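Local coordinates for protein aminotransferase (Bacillus subtilis, PDB 6L1O) that transfers amino groups with the help of pyridoxal 5'-phosphate and serves the pathway that makes the dipeptide antibiotic bacilysin, at residues 98-103 / 259-264; 108-113 / 255-260. One frame throughout, in Å; residues are numbered along the deposited sequence.

Interaction 1: 98-103 / 259-264. With PLP (pyridoxal-5'-phosphate), chain E.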
loop_
_atom_site.group_PDB
_atom_site.type_symbol
_atom_site.label_atom_id
_atom_site.label_comp_id
_atom_site.label_asym_id
_atom_site.label_seq_id
_atom_site.Cartn_x
_atom_site.Cartn_y
_atom_site.Cartn_z
ATOM N N ALA B 98 10.697 -9.823 -1.498
ATOM C CA ALA B 98 9.738 -8.851 -1.930
ATOM C C ALA B 98 9.516 -7.827 -0.821
ATOM O O ALA B 98 9.551 -8.198 0.337
ATOM C CB ALA B 98 8.427 -9.493 -2.304
ATOM N N LEU B 99 9.287 -6.567 -1.216
ATOM C CA LEU B 99 9.033 -5.450 -0.292
ATOM C C LEU B 99 7.573 -5.133 -0.150
ATOM O O LEU B 99 6.795 -5.241 -1.103
ATOM C CB LEU B 99 9.746 -4.179 -0.803
ATOM C CG LEU B 99 11.157 -4.356 -1.329
ATOM C CD1 LEU B 99 11.760 -3.038 -1.762
ATOM C CD2 LEU B 99 11.995 -4.966 -0.245
ATOM N N PHE B 100 7.205 -4.661 1.031
ATOM C CA PHE B 100 5.834 -4.313 1.350
ATOM C C PHE B 100 5.780 -2.966 2.095
ATOM O O PHE B 100 6.710 -2.631 2.805
ATOM C CB PHE B 100 5.251 -5.358 2.319
ATOM C CG PHE B 100 5.060 -6.718 1.736
ATOM C CD1 PHE B 100 4.284 -6.896 0.608
ATOM C CD2 PHE B 100 5.662 -7.809 2.302
ATOM C CE1 PHE B 100 4.087 -8.167 0.082
ATOM C CE2 PHE B 100 5.494 -9.077 1.769
ATOM C CZ PHE B 100 4.670 -9.247 0.663
ATOM N N GLY B 101 4.673 -2.257 1.977
ATOM C CA GLY B 101 4.417 -1.074 2.788
ATOM C C GLY B 101 3.891 -1.457 4.168
ATOM O O GLY B 101 2.742 -1.130 4.512
ATOM N N GLY B 102 4.709 -2.201 4.914
ATOM C CA GLY B 102 4.378 -2.664 6.272
ATOM C C GLY B 102 3.832 -4.084 6.285
ATOM O O GLY B 102 3.314 -4.585 5.291
ATOM N N GLY B 103 3.998 -4.755 7.408
ATOM C CA GLY B 103 3.548 -6.154 7.554
ATOM C C GLY B 103 2.080 -6.328 7.276
ATOM O O GLY B 103 1.675 -7.307 6.710
ATOM N N GLN B 259 7.410 -14.637 -6.627
ATOM C CA GLN B 259 6.981 -14.286 -7.986
ATOM C C GLN B 259 5.516 -13.894 -8.041
ATOM O O GLN B 259 5.166 -12.944 -8.707
ATOM C CB GLN B 259 7.244 -15.463 -8.925
ATOM C CG GLN B 259 6.960 -15.162 -10.385
ATOM C CD GLN B 259 6.839 -16.447 -11.216
ATOM O OE1 GLN B 259 7.294 -17.525 -10.816
ATOM N NE2 GLN B 259 6.199 -16.340 -12.379
ATOM N N ALA B 260 4.657 -14.624 -7.335
ATOM C CA ALA B 260 3.232 -14.297 -7.291
ATOM C C ALA B 260 3.014 -12.932 -6.638
ATOM O O ALA B 260 2.253 -12.108 -7.138
ATOM C CB ALA B 260 2.477 -15.358 -6.547
ATOM N N VAL B 261 3.742 -12.680 -5.542
ATOM C CA VAL B 261 3.720 -11.365 -4.892
ATOM C C VAL B 261 4.077 -10.272 -5.850
ATOM O O VAL B 261 3.379 -9.264 -5.947
ATOM C CB VAL B 261 4.691 -11.322 -3.688
ATOM C CG1 VAL B 261 4.779 -9.894 -3.156
ATOM C CG2 VAL B 261 4.208 -12.273 -2.603
ATOM N N ASN B 262 5.170 -10.467 -6.576
ATOM C CA ASN B 262 5.661 -9.502 -7.503
ATOM C C ASN B 262 4.692 -9.243 -8.635
ATOM O O ASN B 262 4.479 -8.123 -9.029
ATOM C CB ASN B 262 6.995 -9.959 -8.084
ATOM C CG ASN B 262 8.182 -9.711 -7.165
ATOM O OD1 ASN B 262 8.163 -8.869 -6.264
ATOM N ND2 ASN B 262 9.261 -10.395 -7.466
ATOM N N GLU B 263 4.039 -10.298 -9.121
ATOM C CA GLU B 263 3.020 -10.117 -10.131
ATOM C C GLU B 263 1.846 -9.254 -9.668
ATOM O O GLU B 263 1.456 -8.313 -10.344
ATOM C CB GLU B 263 2.590 -11.489 -10.660
ATOM C CG GLU B 263 3.722 -12.087 -11.565
ATOM C CD GLU B 263 3.572 -13.578 -11.890
ATOM O OE1 GLU B 263 2.503 -14.155 -11.679
ATOM O OE2 GLU B 263 4.540 -14.204 -12.351
ATOM N N PHE B 264 1.302 -9.566 -8.504
ATOM C CA PHE B 264 0.252 -8.785 -7.884
ATOM C C PHE B 264 0.649 -7.353 -7.712
ATOM O O PHE B 264 0.000 -6.421 -8.134
ATOM C CB PHE B 264 -0.100 -9.378 -6.498
ATOM C CG PHE B 264 -1.299 -8.737 -5.859
ATOM C CD1 PHE B 264 -2.554 -9.321 -5.908
ATOM C CD2 PHE B 264 -1.150 -7.568 -5.125
ATOM C CE1 PHE B 264 -3.669 -8.689 -5.311
ATOM C CE2 PHE B 264 -2.234 -6.967 -4.533
ATOM C CZ PHE B 264 -3.482 -7.516 -4.618
HETATM N N1 PLP E . 2.536 -9.240 13.050
HETATM C C2 PLP E . 2.258 -9.144 14.362
HETATM C C2A PLP E . 1.762 -10.323 15.147
HETATM C C3 PLP E . 2.322 -7.862 15.028
HETATM O O3 PLP E . 2.016 -7.674 16.316
HETATM C C4 PLP E . 2.805 -6.782 14.245
HETATM C C4A PLP E . 2.508 -5.433 14.851
HETATM C C5 PLP E . 3.101 -6.966 12.831
HETATM C C6 PLP E . 2.980 -8.241 12.299
HETATM C C5A PLP E . 3.682 -5.880 11.975
HETATM O O4P PLP E . 2.893 -4.794 11.754
HETATM P P PLP E . 3.344 -3.683 10.642
HETATM O O1P PLP E . 2.168 -3.565 9.740
HETATM O O2P PLP E . 4.644 -4.071 9.969
HETATM O O3P PLP E . 3.569 -2.437 11.453
#
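The ring of Phe-100 meets Val-261 obliquely, neither squarely over a face nor end-on at an edge: methyl CG1 of Val-261 lies 3.7 Å from CE1 of Phe-100 and almost as near CZ. The two side chains come from opposite directions, the phenyl from strand 97-100 and the branched valine from helix 255-266. CG1 of Val-261 stands anti to its backbone N (chi1 173°), and the same methyl also rests 3.8 Å from CB of Ala-98. One methyl is thus shared by two strand residues, while Leu-99 between them turns the other way, onto helix 73-87. The small side chain of Ala-98 suits a spot where the axes of strand 98-100 and helix segment 259-264 come to 9.1 Å, at 49°. Beside it, OD1 of Asn-262 approaches the alanine methyl loosely, and no hydrogen bond joins the two segments; backbone bonds tie Ala-98 and Phe-100 instead to Ala-251 and Ala-249 of the neighbouring strand. Past Phe-100 the chain turns through three glycines. At Gly-102, the N-cap (phi 97°), a CB would jam against the preceding carbonyl O. Gly-103 N donates to O2P of PLP at 2.7 Å; having no side chain, Gly-103 lets the phosphate come close to the backbone. This strand-glycine turn-helix is the phosphate-binding corner of the aminotransferase class I and II fold.

Interaction 2: 108-113 / 255-260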
loop_
_atom_site.group_PDB
_atom_site.type_symbol
_atom_site.label_atom_id
_atom_site.label_comp_id
_atom_site.label_asym_id
_atom_site.label_seq_id
_atom_site.Cartn_x
_atom_site.Cartn_y
_atom_site.Cartn_z
ATOM N N TYR B 108 -1.981 -8.914 3.593
ATOM C CA TYR B 108 -3.074 -8.815 2.622
ATOM C C TYR B 108 -2.624 -9.373 1.259
ATOM O O TYR B 108 -3.320 -10.185 0.655
ATOM C CB TYR B 108 -3.565 -7.381 2.474
ATOM C CG TYR B 108 -4.487 -7.193 1.313
ATOM C CD1 TYR B 108 -5.828 -7.576 1.413
ATOM C CD2 TYR B 108 -4.053 -6.606 0.115
ATOM C CE1 TYR B 108 -6.698 -7.434 0.365
ATOM C CE2 TYR B 108 -4.949 -6.449 -0.974
ATOM C CZ TYR B 108 -6.273 -6.862 -0.815
ATOM O OH TYR B 108 -7.166 -6.740 -1.815
ATOM N N VAL B 109 -1.472 -8.921 0.800
ATOM C CA VAL B 109 -0.929 -9.355 -0.532
ATOM C C VAL B 109 -0.701 -10.867 -0.533
ATOM O O VAL B 109 -1.058 -11.553 -1.482
ATOM C CB VAL B 109 0.339 -8.581 -0.880
ATOM C CG1 VAL B 109 1.025 -9.126 -2.145
ATOM C CG2 VAL B 109 0.038 -7.099 -1.007
ATOM N N LEU B 110 -0.141 -11.392 0.556
ATOM C CA LEU B 110 0.208 -12.780 0.622
ATOM C C LEU B 110 -1.028 -13.638 0.576
ATOM O O LEU B 110 -1.061 -14.600 -0.190
ATOM C CB LEU B 110 1.067 -13.103 1.841
ATOM C CG LEU B 110 2.543 -12.682 1.775
ATOM C CD1 LEU B 110 3.186 -12.700 3.167
ATOM C CD2 LEU B 110 3.309 -13.557 0.843
ATOM N N THR B 111 -2.068 -13.262 1.298
ATOM C CA THR B 111 -3.340 -14.002 1.228
ATOM C C THR B 111 -4.065 -13.909 -0.087
ATOM O O THR B 111 -4.677 -14.883 -0.534
ATOM C CB THR B 111 -4.274 -13.637 2.389
ATOM O OG1 THR B 111 -4.558 -12.226 2.376
ATOM C CG2 THR B 111 -3.632 -14.008 3.703
ATOM N N GLN B 112 -4.030 -12.747 -0.732
ATOM C CA GLN B 112 -4.585 -12.620 -2.062
ATOM C C GLN B 112 -3.849 -13.485 -3.080
ATOM O O GLN B 112 -4.470 -14.031 -4.026
ATOM C CB GLN B 112 -4.612 -11.148 -2.531
ATOM C CG GLN B 112 -5.600 -10.278 -1.752
ATOM C CD GLN B 112 -7.036 -10.525 -2.222
ATOM O OE1 GLN B 112 -7.282 -10.637 -3.432
ATOM N NE2 GLN B 112 -7.964 -10.571 -1.304
ATOM N N CYS B 113 -2.544 -13.618 -2.915
ATOM C CA CYS B 113 -1.713 -14.461 -3.793
ATOM C C CYS B 113 -1.845 -15.969 -3.585
ATOM O O CYS B 113 -1.579 -16.741 -4.511
ATOM C CB CYS B 113 -0.250 -14.131 -3.646
ATOM S SG CYS B 113 0.183 -12.565 -4.324
ATOM N N GLU B 255 10.752 -18.792 -4.010
ATOM C CA GLU B 255 10.798 -17.924 -5.177
ATOM C C GLU B 255 9.508 -17.890 -5.991
ATOM O O GLU B 255 9.245 -16.906 -6.642
ATOM C CB GLU B 255 12.011 -18.257 -6.065
ATOM N N LYS B 256 8.711 -18.958 -5.949
ATOM C CA LYS B 256 7.413 -19.005 -6.563
ATOM C C LYS B 256 6.366 -18.201 -5.828
ATOM O O LYS B 256 5.515 -17.589 -6.442
ATOM C CB LYS B 256 6.903 -20.486 -6.787
ATOM N N ILE B 257 6.443 -18.168 -4.503
ATOM C CA ILE B 257 5.620 -17.270 -3.710
ATOM C C ILE B 257 6.004 -15.833 -4.010
ATOM O O ILE B 257 5.132 -14.992 -4.234
ATOM C CB ILE B 257 5.755 -17.592 -2.188
ATOM C CG1 ILE B 257 5.154 -18.956 -1.880
ATOM C CG2 ILE B 257 5.010 -16.564 -1.309
ATOM C CD1 ILE B 257 5.393 -19.460 -0.446
ATOM N N ILE B 258 7.317 -15.547 -3.985
ATOM C CA ILE B 258 7.801 -14.220 -4.255
ATOM C C ILE B 258 7.379 -13.743 -5.660
ATOM O O ILE B 258 7.009 -12.609 -5.857
ATOM C CB ILE B 258 9.327 -14.135 -4.035
ATOM C CG1 ILE B 258 9.693 -14.468 -2.582
ATOM C CG2 ILE B 258 9.898 -12.792 -4.456
ATOM C CD1 ILE B 258 9.012 -13.555 -1.571
ATOM N N GLN B 259 7.410 -14.637 -6.627
ATOM C CA GLN B 259 6.981 -14.286 -7.986
ATOM C C GLN B 259 5.516 -13.894 -8.041
ATOM O O GLN B 259 5.166 -12.944 -8.707
ATOM C CB GLN B 259 7.244 -15.463 -8.925
ATOM C CG GLN B 259 6.960 -15.162 -10.385
ATOM C CD GLN B 259 6.839 -16.447 -11.216
ATOM O OE1 GLN B 259 7.294 -17.525 -10.816
ATOM N NE2 GLN B 259 6.199 -16.340 -12.379
ATOM N N ALA B 260 4.657 -14.624 -7.335
ATOM C CA ALA B 260 3.232 -14.297 -7.291
ATOM C C ALA B 260 3.014 -12.932 -6.638
ATOM O O ALA B 260 2.253 -12.108 -7.138
ATOM C CB ALA B 260 2.477 -15.358 -6.547
#
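Helices 103-114 and 255-266 of the large domain meet here through small and aliphatic side chains, all buried at the contact, with no hydrogen bond from one segment to the other. Of the CA atoms, those of Cys-113 and Ala-260 are nearest, 6.1 Å apart. Such nearness suits short side chains: the CB atoms of Cys-113 and Ala-260 face each other at 4.2 Å. The sulfur of Cys-113 reaches further, since SG lies anti to its own carbonyl carbon (chi1 -71°), and comes to 3.5 Å from the carbonyl O of Ala-260. Cysteine is compact and only mildly polar, so it can lie against both a methyl and a peptide carbonyl in a buried place.

One turn earlier on each helix, Leu-110 and Ile-257 form the second point of contact. Their side chains cross at about a right angle, and methyl CD2 of Leu-110 lies 4.1 Å from CG2 of Ile-257. That isoleucine branch stands anti to the backbone N, while its longer arm, starting at CG1, takes the position beside it. In the aminotransferase class I and II fold, helix 103-114 follows the glycine turn at the cofactor phosphate, and the contact lies in its later turns; the side chain of Leu-110 is still about 10 Å from PLP. Helix 255-266 begins one residue after strand 249-253, past Asn-254, whose OD1 accepts a hydrogen bond from Ile-257 N.

The second subunit packs against the same region. Its Ile-9 touches Cys-113 and its Ile-3 touches Ile-257, while Tyr-108 OH is hydrogen-bonded to Tyr-108 OH of the second subunit. Within helix 103-114 the ring of Tyr-108 has CG of Gln-112 3.6 Å above one face, offset toward the rim, so that one methylene of the glutamine lies over the margin of that face.

Interactions 1 and 2 have centres about 7 Å apart and both end on helix 255-266, sharing Gln-259 and Ala-260. Their first segments come in close succession along the chain: strand 97-100, at the edge of the seven-stranded mixed sheet, leads through the glycine turn into helix 103-114. Helix 255-266, which follows strand 249-253, therefore packs against both arms of this strand-turn-helix unit. Val-261 joins the two contacts, its CG2 lying 3.8 Å from CD2 of Leu-110. The helix that packs on this phosphate-binding unit is also met by the second subunit, so the turn and the dimer interface lie close together.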